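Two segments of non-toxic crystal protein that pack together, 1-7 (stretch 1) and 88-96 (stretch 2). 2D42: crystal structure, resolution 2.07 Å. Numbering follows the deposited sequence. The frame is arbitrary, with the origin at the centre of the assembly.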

# COMPACT_ATOMS: atom_id res chain seq x y z
N ALA A 1 -2.17 -7.52 15.63
CA ALA A 1 -3.65 -7.41 15.67
C ALA A 1 -4.10 -5.97 15.40
O ALA A 1 -3.27 -5.09 15.15
CB ALA A 1 -4.18 -7.88 17.04
N ILE A 2 -5.41 -5.74 15.45
CA ILE A 2 -5.95 -4.40 15.19
C ILE A 2 -6.48 -3.77 16.49
O ILE A 2 -7.35 -4.33 17.15
CB ILE A 2 -7.13 -4.44 14.20
CG1 ILE A 2 -6.75 -5.22 12.93
CG2 ILE A 2 -7.57 -3.02 13.86
CD1 ILE A 2 -5.69 -4.55 12.07
N ILE A 3 -5.94 -2.61 16.85
CA ILE A 3 -6.42 -1.94 18.05
C ILE A 3 -7.79 -1.36 17.74
O ILE A 3 -7.93 -0.56 16.82
CB ILE A 3 -5.49 -0.78 18.47
CG1 ILE A 3 -4.14 -1.33 18.95
CG2 ILE A 3 -6.18 0.08 19.54
CD1 ILE A 3 -4.21 -2.16 20.22
N ASN A 4 -8.81 -1.76 18.49
CA ASN A 4 -10.15 -1.23 18.25
C ASN A 4 -10.34 -0.03 19.18
O ASN A 4 -10.45 -0.19 20.39
CB ASN A 4 -11.22 -2.28 18.55
CG ASN A 4 -12.60 -1.80 18.18
OD1 ASN A 4 -13.18 -2.25 17.20
ND2 ASN A 4 -13.12 -0.87 18.96
N LEU A 5 -10.38 1.16 18.59
CA LEU A 5 -10.52 2.38 19.38
C LEU A 5 -11.79 2.47 20.23
O LEU A 5 -11.75 3.05 21.32
CB LEU A 5 -10.41 3.61 18.46
CG LEU A 5 -9.02 3.75 17.81
CD1 LEU A 5 -9.05 4.82 16.75
CD2 LEU A 5 -7.98 4.07 18.87
N LEU A 6 -12.90 1.93 19.74
CA LEU A 6 -14.15 1.95 20.50
C LEU A 6 -14.03 1.03 21.71
O LEU A 6 -14.58 1.32 22.77
CB LEU A 6 -15.32 1.50 19.62
CG LEU A 6 -15.76 2.50 18.54
CD1 LEU A 6 -16.87 1.88 17.71
CD2 LEU A 6 -16.24 3.79 19.19
N ARG A 7 -13.30 -0.06 21.54
CA ARG A 7 -13.07 -1.02 22.62
C ARG A 7 -12.24 -0.33 23.71
O ARG A 7 -12.51 -0.49 24.90
CB ARG A 7 -12.34 -2.25 22.07
CG ARG A 7 -11.81 -3.20 23.14
CD ARG A 7 -12.92 -3.74 24.03
NE ARG A 7 -12.37 -4.53 25.13
CZ ARG A 7 -13.00 -4.77 26.27
NH1 ARG A 7 -14.22 -4.28 26.47
NH2 ARG A 7 -12.42 -5.49 27.22
N GLN A 88 -0.83 -6.34 3.40
CA GLN A 88 -1.59 -6.94 4.49
C GLN A 88 -1.11 -6.43 5.82
O GLN A 88 0.06 -6.58 6.17
CB GLN A 88 -1.47 -8.47 4.47
CG GLN A 88 -2.33 -9.16 5.53
CD GLN A 88 -2.05 -10.64 5.62
OE1 GLN A 88 -2.85 -11.39 6.19
NE2 GLN A 88 -0.92 -11.07 5.08
N THR A 89 -2.02 -5.83 6.58
CA THR A 89 -1.67 -5.31 7.90
C THR A 89 -1.52 -6.40 8.94
O THR A 89 -2.29 -7.36 8.98
CB THR A 89 -2.74 -4.34 8.41
OG1 THR A 89 -2.83 -3.22 7.53
CG2 THR A 89 -2.39 -3.87 9.84
N ARG A 90 -0.52 -6.23 9.80
CA ARG A 90 -0.27 -7.15 10.90
C ARG A 90 -0.73 -6.44 12.18
O ARG A 90 -1.57 -6.94 12.92
CB ARG A 90 1.22 -7.48 11.00
CG ARG A 90 1.57 -8.24 12.26
CD ARG A 90 3.06 -8.45 12.40
NE ARG A 90 3.37 -9.23 13.60
CZ ARG A 90 4.60 -9.54 13.99
NH1 ARG A 90 5.65 -9.14 13.28
NH2 ARG A 90 4.78 -10.27 15.08
N ASP A 91 -0.16 -5.26 12.42
CA ASP A 91 -0.53 -4.46 13.59
C ASP A 91 -1.15 -3.15 13.12
O ASP A 91 -0.46 -2.28 12.59
CB ASP A 91 0.68 -4.18 14.48
CG ASP A 91 1.26 -5.45 15.09
OD1 ASP A 91 0.51 -6.43 15.25
OD2 ASP A 91 2.47 -5.46 15.41
N GLY A 92 -2.46 -3.03 13.30
CA GLY A 92 -3.15 -1.83 12.88
C GLY A 92 -4.08 -1.23 13.92
O GLY A 92 -4.01 -1.55 15.11
N VAL A 93 -4.97 -0.36 13.46
CA VAL A 93 -5.91 0.31 14.34
C VAL A 93 -7.16 0.65 13.55
O VAL A 93 -7.11 0.76 12.33
CB VAL A 93 -5.28 1.60 14.92
CG1 VAL A 93 -4.90 2.56 13.79
CG2 VAL A 93 -6.25 2.26 15.90
N THR A 94 -8.29 0.80 14.25
CA THR A 94 -9.55 1.14 13.59
C THR A 94 -10.52 1.84 14.54
O THR A 94 -10.51 1.61 15.75
CB THR A 94 -10.27 -0.11 13.03
OG1 THR A 94 -11.45 0.29 12.32
CG2 THR A 94 -10.66 -1.05 14.15
N ALA A 95 -11.36 2.70 13.96
CA ALA A 95 -12.36 3.42 14.72
C ALA A 95 -13.72 2.80 14.40
O ALA A 95 -14.77 3.38 14.69
CB ALA A 95 -12.35 4.90 14.32
N GLY A 96 -13.68 1.61 13.80
CA GLY A 96 -14.92 0.93 13.47
C GLY A 96 -15.28 0.95 11.99
O GLY A 96 -16.25 0.31 11.58
O HOH W 1 -1.50 -5.17 17.55

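The apolar centre of this contact gathers around V93, whose CG2 lies 3.7 Å from CG of L5 and 4.1 Å from CB of I3. L5 is buried and points its CA-to-CB bond toward the other segment, so the first turn of the helix supplies a hydrophobic residue to the same cluster as the strand before it. The cluster continues to A95, whose CB is 4.1 Å from L5 CD1.

The side chain of I2 lies on the other face of the sheet, with that of T94. Its CG2 packs 3.7 Å from CG2 of T94, while its CD1 reaches back to 4.0 Å from CG2 of T89. That reach depends on G92: an ideal CB there would sit 3.0 Å from I2 CD1, so the bare glycine leaves room for the isoleucine's end.

Between these faces runs a parallel ladder pairing I2 with G92, I3 with V93 and N4 with T94. As parallel pairing requires, the donor alternates between the strands: G92 N to A1 O (2.9 Å), I3 N to G92 O (2.8 Å), T94 N to I3 O (2.9 Å) and L5 N to T94 O (2.9 Å). I3 thus bonds to the residues on either side of its bridge partner V93. The last bond carries the ladder into the first residue of the helix, just after N4 at the N-cap. Past the strand, T94 OG1 accepts a hydrogen bond from G96 N at 3.0 Å.

At the opposite end, the polar edge is built on the chain terminus. The A1 amino group donates to R90 O, 2.8 Å from A1 N, and forms a salt bridge with D91, 2.9 Å from A1 N to D91 OD1. The corner at R90 and D91 thus offers the terminal charge both a carbonyl and a carboxylate, fastening the strand where its ladder begins.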